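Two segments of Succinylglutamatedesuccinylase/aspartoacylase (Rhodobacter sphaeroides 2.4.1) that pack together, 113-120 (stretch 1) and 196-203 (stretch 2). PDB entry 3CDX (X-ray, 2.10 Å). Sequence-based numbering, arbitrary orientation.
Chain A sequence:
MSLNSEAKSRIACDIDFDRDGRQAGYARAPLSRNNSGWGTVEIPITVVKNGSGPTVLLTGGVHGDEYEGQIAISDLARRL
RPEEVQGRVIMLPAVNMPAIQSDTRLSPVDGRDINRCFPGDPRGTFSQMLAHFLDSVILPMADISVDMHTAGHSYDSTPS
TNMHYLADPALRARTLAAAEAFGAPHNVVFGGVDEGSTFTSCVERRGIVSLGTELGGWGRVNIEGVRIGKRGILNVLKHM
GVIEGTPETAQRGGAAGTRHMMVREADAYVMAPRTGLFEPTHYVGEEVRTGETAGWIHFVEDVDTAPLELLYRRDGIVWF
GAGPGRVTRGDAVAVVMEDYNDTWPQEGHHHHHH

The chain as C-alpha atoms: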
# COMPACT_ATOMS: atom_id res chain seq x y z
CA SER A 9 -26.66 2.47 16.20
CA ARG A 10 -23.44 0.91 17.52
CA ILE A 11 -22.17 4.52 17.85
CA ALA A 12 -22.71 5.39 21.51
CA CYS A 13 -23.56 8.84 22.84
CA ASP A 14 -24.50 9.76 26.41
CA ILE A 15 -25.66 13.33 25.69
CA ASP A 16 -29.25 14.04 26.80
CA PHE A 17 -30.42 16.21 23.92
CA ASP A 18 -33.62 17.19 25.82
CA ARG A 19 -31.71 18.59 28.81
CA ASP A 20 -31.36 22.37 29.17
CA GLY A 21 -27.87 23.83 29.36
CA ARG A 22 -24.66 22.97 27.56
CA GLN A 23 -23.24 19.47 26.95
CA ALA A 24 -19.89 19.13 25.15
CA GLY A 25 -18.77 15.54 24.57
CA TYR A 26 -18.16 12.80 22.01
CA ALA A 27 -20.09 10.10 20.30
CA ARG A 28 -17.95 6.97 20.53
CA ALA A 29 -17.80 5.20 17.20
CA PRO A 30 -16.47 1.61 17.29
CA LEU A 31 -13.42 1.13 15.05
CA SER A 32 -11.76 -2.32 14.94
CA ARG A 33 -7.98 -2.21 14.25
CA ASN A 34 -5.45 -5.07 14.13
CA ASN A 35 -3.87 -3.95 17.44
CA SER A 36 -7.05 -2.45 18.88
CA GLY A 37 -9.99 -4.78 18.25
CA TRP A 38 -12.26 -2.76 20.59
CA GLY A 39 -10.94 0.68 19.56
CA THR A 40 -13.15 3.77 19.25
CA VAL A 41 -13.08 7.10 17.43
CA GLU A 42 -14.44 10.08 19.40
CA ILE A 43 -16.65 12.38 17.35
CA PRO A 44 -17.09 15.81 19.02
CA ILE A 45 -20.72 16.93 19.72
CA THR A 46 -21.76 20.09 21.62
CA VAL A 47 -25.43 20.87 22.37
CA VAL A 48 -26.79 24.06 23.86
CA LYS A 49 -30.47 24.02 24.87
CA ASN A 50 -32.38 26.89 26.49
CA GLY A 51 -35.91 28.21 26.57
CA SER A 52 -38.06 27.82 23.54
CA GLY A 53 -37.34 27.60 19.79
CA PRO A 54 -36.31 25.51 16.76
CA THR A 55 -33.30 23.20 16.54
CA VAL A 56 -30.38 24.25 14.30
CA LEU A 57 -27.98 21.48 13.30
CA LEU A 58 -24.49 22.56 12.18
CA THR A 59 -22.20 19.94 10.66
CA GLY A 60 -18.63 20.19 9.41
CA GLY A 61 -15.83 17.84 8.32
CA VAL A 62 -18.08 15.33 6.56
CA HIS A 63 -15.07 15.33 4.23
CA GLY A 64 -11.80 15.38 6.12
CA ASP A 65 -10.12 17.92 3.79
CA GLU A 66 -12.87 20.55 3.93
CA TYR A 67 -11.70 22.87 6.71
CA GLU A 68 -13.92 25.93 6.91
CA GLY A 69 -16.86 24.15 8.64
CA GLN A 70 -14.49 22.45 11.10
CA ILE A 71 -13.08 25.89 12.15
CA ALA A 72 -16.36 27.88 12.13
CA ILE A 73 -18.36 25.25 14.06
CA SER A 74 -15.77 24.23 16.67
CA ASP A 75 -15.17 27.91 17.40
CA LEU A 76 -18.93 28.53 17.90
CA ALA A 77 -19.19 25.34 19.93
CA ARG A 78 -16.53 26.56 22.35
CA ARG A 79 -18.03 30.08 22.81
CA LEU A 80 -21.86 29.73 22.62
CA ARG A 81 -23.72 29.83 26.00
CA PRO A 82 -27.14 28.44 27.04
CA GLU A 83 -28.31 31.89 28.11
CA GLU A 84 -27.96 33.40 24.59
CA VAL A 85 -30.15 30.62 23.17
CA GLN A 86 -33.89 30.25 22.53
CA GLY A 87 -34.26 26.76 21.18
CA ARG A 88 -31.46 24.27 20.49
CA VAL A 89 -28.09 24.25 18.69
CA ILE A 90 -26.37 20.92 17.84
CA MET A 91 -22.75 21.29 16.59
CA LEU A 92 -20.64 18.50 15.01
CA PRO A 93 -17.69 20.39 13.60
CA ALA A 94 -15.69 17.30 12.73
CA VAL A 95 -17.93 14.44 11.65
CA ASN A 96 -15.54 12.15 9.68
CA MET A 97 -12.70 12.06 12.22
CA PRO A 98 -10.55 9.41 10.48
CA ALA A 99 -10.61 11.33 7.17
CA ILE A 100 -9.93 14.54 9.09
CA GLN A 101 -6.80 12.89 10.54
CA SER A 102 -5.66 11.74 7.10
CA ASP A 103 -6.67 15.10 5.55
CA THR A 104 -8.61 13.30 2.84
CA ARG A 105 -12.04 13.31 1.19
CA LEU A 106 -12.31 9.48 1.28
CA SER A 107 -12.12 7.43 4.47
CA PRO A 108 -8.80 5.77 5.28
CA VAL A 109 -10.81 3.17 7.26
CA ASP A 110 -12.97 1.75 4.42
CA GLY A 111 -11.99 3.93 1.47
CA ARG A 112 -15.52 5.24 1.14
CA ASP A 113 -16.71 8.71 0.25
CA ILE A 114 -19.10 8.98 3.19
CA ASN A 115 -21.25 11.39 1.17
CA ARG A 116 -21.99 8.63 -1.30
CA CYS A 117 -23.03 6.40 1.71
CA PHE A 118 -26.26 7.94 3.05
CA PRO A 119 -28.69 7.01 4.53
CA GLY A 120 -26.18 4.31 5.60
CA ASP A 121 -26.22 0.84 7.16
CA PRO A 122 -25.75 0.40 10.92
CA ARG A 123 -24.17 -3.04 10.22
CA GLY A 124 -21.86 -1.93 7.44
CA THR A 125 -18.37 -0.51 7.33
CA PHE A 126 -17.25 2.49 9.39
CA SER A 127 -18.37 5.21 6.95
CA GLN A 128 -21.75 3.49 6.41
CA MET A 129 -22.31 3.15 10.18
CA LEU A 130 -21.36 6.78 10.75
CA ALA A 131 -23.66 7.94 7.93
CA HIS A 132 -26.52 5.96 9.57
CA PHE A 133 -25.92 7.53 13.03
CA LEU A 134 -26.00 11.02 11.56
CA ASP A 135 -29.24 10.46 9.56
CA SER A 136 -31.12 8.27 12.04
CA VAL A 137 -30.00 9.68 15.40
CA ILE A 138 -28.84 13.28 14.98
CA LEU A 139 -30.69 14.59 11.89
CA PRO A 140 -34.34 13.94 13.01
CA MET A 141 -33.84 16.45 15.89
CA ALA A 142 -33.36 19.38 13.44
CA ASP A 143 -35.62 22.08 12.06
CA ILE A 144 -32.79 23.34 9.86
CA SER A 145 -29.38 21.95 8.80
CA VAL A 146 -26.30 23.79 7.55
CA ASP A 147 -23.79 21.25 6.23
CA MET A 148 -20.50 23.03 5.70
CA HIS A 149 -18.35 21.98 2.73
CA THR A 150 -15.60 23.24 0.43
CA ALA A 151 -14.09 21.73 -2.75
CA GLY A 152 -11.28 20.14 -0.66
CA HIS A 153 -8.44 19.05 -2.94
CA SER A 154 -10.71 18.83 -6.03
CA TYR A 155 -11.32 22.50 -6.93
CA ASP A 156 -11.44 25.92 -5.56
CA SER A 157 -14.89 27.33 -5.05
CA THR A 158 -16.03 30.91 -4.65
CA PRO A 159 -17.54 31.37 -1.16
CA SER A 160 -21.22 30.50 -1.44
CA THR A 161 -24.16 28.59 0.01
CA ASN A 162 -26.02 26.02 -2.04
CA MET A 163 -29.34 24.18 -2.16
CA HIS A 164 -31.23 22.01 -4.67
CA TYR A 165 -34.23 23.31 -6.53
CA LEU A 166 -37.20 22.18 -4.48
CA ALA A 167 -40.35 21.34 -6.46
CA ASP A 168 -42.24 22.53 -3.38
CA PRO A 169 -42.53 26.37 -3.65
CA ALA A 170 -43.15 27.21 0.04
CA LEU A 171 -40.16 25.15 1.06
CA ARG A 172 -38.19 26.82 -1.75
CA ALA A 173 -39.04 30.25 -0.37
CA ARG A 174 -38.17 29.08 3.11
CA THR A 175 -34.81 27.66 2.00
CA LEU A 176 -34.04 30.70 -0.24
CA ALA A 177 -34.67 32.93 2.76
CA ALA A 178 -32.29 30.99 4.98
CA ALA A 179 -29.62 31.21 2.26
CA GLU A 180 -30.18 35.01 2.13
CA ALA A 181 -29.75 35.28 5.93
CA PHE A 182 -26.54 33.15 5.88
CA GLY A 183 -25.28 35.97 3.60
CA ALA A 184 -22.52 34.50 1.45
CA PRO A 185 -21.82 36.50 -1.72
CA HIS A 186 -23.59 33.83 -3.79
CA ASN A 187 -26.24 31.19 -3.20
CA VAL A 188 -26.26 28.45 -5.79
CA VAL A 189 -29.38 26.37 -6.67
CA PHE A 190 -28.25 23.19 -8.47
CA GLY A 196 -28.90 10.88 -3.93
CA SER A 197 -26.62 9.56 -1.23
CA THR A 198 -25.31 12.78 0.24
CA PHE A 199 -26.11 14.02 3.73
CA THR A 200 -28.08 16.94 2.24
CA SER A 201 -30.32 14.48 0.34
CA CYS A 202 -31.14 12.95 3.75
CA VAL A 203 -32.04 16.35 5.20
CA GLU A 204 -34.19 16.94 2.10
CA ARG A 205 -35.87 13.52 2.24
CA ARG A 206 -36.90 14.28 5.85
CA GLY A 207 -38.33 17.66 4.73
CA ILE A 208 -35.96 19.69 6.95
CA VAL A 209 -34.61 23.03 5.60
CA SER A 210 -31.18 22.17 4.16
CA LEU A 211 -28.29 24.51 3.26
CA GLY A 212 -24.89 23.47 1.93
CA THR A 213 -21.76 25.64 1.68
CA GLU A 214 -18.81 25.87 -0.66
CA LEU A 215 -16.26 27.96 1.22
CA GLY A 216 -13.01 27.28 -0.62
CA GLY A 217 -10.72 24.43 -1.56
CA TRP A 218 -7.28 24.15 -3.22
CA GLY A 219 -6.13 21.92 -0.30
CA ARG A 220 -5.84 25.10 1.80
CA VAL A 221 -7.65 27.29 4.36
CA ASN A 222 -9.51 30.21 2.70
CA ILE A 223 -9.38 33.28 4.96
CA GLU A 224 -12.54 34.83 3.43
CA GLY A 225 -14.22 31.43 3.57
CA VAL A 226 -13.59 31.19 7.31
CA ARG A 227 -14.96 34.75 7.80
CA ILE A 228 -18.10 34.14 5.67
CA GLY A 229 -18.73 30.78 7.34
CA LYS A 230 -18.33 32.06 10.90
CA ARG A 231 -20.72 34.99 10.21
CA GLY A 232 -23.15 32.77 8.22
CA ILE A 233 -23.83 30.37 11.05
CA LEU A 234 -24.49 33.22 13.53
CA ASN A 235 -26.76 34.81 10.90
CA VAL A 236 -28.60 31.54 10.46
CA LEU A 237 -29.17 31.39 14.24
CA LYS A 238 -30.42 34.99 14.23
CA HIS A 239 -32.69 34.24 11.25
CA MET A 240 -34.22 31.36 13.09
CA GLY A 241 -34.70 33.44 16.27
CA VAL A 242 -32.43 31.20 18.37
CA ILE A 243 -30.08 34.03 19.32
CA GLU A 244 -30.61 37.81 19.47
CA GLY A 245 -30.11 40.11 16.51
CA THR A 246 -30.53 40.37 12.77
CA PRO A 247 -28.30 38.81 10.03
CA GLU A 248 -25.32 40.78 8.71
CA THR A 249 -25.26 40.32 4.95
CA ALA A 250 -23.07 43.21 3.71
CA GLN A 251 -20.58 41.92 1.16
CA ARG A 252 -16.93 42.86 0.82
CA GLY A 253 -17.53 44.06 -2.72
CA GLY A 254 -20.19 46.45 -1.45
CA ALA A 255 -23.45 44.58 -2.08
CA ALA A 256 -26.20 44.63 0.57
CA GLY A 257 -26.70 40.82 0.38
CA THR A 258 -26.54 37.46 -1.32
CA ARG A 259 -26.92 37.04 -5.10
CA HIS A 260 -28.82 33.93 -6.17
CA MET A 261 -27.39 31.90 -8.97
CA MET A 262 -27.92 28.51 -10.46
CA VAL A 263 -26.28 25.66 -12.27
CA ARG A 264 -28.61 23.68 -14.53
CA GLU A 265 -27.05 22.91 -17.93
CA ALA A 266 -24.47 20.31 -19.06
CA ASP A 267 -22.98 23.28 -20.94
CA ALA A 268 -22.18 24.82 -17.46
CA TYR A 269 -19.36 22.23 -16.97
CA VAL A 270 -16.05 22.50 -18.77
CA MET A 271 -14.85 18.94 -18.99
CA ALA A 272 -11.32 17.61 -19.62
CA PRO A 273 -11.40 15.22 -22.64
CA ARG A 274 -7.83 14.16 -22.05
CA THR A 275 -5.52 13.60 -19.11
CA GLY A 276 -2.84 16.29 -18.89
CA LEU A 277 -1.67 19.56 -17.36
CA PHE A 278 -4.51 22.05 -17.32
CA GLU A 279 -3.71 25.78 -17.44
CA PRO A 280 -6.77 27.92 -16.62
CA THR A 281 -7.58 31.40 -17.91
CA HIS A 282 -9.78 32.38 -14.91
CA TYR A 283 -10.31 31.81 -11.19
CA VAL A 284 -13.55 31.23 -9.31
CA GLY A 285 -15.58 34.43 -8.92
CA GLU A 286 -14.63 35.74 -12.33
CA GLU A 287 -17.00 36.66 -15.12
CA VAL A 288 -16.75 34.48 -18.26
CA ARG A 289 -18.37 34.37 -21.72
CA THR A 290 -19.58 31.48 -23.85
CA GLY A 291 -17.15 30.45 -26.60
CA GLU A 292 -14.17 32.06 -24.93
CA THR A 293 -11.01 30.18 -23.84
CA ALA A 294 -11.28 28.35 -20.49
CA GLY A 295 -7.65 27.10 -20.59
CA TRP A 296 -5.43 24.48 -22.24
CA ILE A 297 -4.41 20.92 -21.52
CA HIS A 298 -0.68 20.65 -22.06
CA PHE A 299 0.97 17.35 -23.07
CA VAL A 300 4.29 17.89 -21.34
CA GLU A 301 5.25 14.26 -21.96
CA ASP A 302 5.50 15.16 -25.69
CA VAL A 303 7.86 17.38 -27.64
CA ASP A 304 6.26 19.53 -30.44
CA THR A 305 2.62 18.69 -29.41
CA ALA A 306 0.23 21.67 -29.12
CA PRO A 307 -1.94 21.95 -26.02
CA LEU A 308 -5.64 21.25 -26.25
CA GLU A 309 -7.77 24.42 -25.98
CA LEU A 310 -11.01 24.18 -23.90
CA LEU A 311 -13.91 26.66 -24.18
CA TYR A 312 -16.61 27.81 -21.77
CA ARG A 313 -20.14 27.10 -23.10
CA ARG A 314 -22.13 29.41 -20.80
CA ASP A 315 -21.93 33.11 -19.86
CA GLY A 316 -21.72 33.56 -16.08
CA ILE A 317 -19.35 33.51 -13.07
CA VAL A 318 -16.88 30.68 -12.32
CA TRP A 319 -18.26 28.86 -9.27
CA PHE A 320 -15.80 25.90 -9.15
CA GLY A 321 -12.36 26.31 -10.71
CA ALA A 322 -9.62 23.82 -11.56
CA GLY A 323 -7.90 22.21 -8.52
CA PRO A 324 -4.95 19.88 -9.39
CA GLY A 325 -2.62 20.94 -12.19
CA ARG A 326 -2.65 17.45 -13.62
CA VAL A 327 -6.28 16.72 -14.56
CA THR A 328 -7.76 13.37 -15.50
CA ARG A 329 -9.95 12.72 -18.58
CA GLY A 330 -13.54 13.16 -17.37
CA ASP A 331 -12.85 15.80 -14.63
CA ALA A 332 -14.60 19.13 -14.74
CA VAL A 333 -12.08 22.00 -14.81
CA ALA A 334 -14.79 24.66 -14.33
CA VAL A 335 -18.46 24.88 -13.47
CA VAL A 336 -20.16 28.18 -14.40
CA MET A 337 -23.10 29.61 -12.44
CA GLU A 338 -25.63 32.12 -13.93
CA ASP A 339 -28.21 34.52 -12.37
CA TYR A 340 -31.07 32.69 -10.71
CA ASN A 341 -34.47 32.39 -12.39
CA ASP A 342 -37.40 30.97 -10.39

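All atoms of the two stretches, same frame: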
# COMPACT_ATOMS: atom_id res chain seq x y z
N ASP A 113 -16.27 7.33 0.17
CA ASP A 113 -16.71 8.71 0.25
C ASP A 113 -17.99 8.65 1.07
O ASP A 113 -19.01 8.17 0.59
CB ASP A 113 -17.00 9.25 -1.13
CG ASP A 113 -17.32 10.75 -1.11
OD1 ASP A 113 -17.88 11.24 -0.09
OD2 ASP A 113 -16.99 11.42 -2.11
N ILE A 114 -17.95 9.11 2.31
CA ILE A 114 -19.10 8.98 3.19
C ILE A 114 -20.34 9.63 2.60
O ILE A 114 -21.46 9.20 2.90
CB ILE A 114 -18.81 9.52 4.60
CG1 ILE A 114 -19.92 9.17 5.61
CG2 ILE A 114 -18.56 11.04 4.55
CD1 ILE A 114 -19.50 9.39 7.13
N ASN A 115 -20.15 10.66 1.77
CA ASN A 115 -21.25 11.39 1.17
C ASN A 115 -21.76 10.73 -0.10
O ASN A 115 -22.48 11.34 -0.88
CB ASN A 115 -20.85 12.84 0.89
CG ASN A 115 -21.86 13.85 1.40
OD1 ASN A 115 -22.71 13.54 2.24
ND2 ASN A 115 -21.75 15.11 0.92
N ARG A 116 -21.33 9.49 -0.35
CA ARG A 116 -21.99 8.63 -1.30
C ARG A 116 -22.57 7.43 -0.53
O ARG A 116 -22.93 6.42 -1.17
CB ARG A 116 -21.01 8.14 -2.39
CG ARG A 116 -20.31 9.23 -3.20
CD ARG A 116 -21.30 10.17 -3.88
NE ARG A 116 -20.68 11.17 -4.75
CZ ARG A 116 -20.55 12.48 -4.46
NH1 ARG A 116 -21.00 12.97 -3.31
NH2 ARG A 116 -19.96 13.29 -5.33
N CYS A 117 -22.63 7.53 0.82
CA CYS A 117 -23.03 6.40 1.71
C CYS A 117 -24.37 6.56 2.45
O CYS A 117 -24.80 5.64 3.14
CB CYS A 117 -21.95 6.08 2.77
SG CYS A 117 -20.46 5.33 2.11
N PHE A 118 -25.00 7.72 2.34
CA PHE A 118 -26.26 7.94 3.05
C PHE A 118 -27.44 7.25 2.33
O PHE A 118 -27.40 7.12 1.10
CB PHE A 118 -26.52 9.43 3.20
CG PHE A 118 -25.63 10.10 4.22
CD1 PHE A 118 -24.43 10.65 3.85
CD2 PHE A 118 -26.01 10.15 5.56
CE1 PHE A 118 -23.61 11.26 4.77
CE2 PHE A 118 -25.20 10.75 6.51
CZ PHE A 118 -24.00 11.32 6.11
N PRO A 119 -28.49 6.86 3.09
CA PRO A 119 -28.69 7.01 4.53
C PRO A 119 -27.86 6.08 5.46
O PRO A 119 -27.90 6.24 6.69
CB PRO A 119 -30.20 6.81 4.71
CG PRO A 119 -30.61 5.95 3.53
CD PRO A 119 -29.67 6.27 2.41
N GLY A 120 -27.13 5.12 4.87
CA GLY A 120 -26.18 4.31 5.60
C GLY A 120 -26.74 3.00 6.11
O GLY A 120 -27.95 2.76 6.05
N GLY A 196 -27.73 11.38 -4.65
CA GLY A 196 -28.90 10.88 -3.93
C GLY A 196 -28.48 10.28 -2.60
O GLY A 196 -29.32 9.81 -1.80
N SER A 197 -27.18 10.28 -2.36
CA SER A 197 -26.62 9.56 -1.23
C SER A 197 -25.77 10.49 -0.38
O SER A 197 -24.93 10.04 0.44
CB SER A 197 -25.80 8.38 -1.76
OG SER A 197 -25.03 8.81 -2.87
N THR A 198 -25.98 11.79 -0.59
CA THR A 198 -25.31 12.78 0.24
C THR A 198 -26.06 12.98 1.55
O THR A 198 -27.24 12.62 1.69
CB THR A 198 -25.24 14.15 -0.45
OG1 THR A 198 -26.57 14.63 -0.62
CG2 THR A 198 -24.49 14.06 -1.81
N PHE A 199 -25.39 13.61 2.51
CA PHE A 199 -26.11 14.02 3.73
C PHE A 199 -27.25 15.00 3.44
O PHE A 199 -28.33 14.88 4.02
CB PHE A 199 -25.16 14.63 4.73
CG PHE A 199 -25.82 15.05 6.02
CD1 PHE A 199 -26.43 14.12 6.85
CD2 PHE A 199 -25.81 16.39 6.40
CE1 PHE A 199 -27.02 14.52 8.07
CE2 PHE A 199 -26.39 16.81 7.60
CZ PHE A 199 -26.98 15.87 8.44
N THR A 200 -27.02 15.96 2.56
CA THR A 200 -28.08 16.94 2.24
C THR A 200 -29.34 16.25 1.70
O THR A 200 -30.45 16.62 2.07
CB THR A 200 -27.59 18.12 1.32
OG1 THR A 200 -27.05 17.62 0.09
CG2 THR A 200 -26.49 18.93 2.01
N SER A 201 -29.16 15.20 0.89
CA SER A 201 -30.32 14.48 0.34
C SER A 201 -31.13 13.81 1.45
O SER A 201 -32.35 13.65 1.33
CB SER A 201 -29.92 13.48 -0.76
OG SER A 201 -29.26 12.36 -0.22
N CYS A 202 -30.46 13.45 2.55
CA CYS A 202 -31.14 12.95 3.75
C CYS A 202 -31.96 14.03 4.41
O CYS A 202 -33.12 13.81 4.74
CB CYS A 202 -30.14 12.42 4.76
SG CYS A 202 -29.44 10.89 4.28
N VAL A 203 -31.36 15.20 4.61
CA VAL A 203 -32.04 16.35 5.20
C VAL A 203 -33.29 16.67 4.37
O VAL A 203 -34.38 16.90 4.93
CB VAL A 203 -31.12 17.61 5.26
CG1 VAL A 203 -31.89 18.80 5.88
CG2 VAL A 203 -29.76 17.34 6.01
O HOH W 1 -23.90 16.76 1.81

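Two direct hydrogen bonds join these stretches, and both satisfy backbone groups that the local fold leaves free. The shorter runs from F199 N to N115 OD1 (2.7 Å). F199 lies in the first turn of a helix, where amide hydrogens lack the carbonyl partners available further along, so an asparagine amide oxygen is well suited to receive one. The carboxamide also works from its other end: N115 ND2 donates to a water at 2.9 Å, and T200 N donates weakly to the same water at 3.3 Å, so the side chain binds the F199 amide directly and is linked to the next one, T200 N, only through a shared water, weakly on the T200 side. T198 caps that turn from within, its OG1 accepting from S201 N at 3.1 Å, while S201 OG returns a bond to T198 O at 2.8 Å.

The second bond is purely backbone, F118 N to S197 O (3.0 Å). It holds the loop of stretch 1 against the segment leading into the helix, where the CA atoms of N115 and T198 approach to 4.4 Å. The fit is tight enough to bring two acceptors, N115 O and S197 O, within 3.1 Å; R116 NH1 donates to N115 O at 3.3 Å, giving that carbonyl a partner of its own.

Around this polar center, F118 makes the largest contribution to the packing from stretch 1. Its CB points toward stretch 2, and its flat ring offers a broad surface to the helix. F199 CB sits over one face, 4.0 Å from the centroid of the F118 ring, a CH-pi contact, and the two aromatic rings meet obliquely, with F118 CE2 3.6 Å from F199 CD1. C202, one turn along, brings its compact, polarizable sulfur to 3.4 Å between SG and F118 CB. P119, following a cis peptide bond, extends this apolar patch more loosely, its CB 4.2 Å from C202 SG.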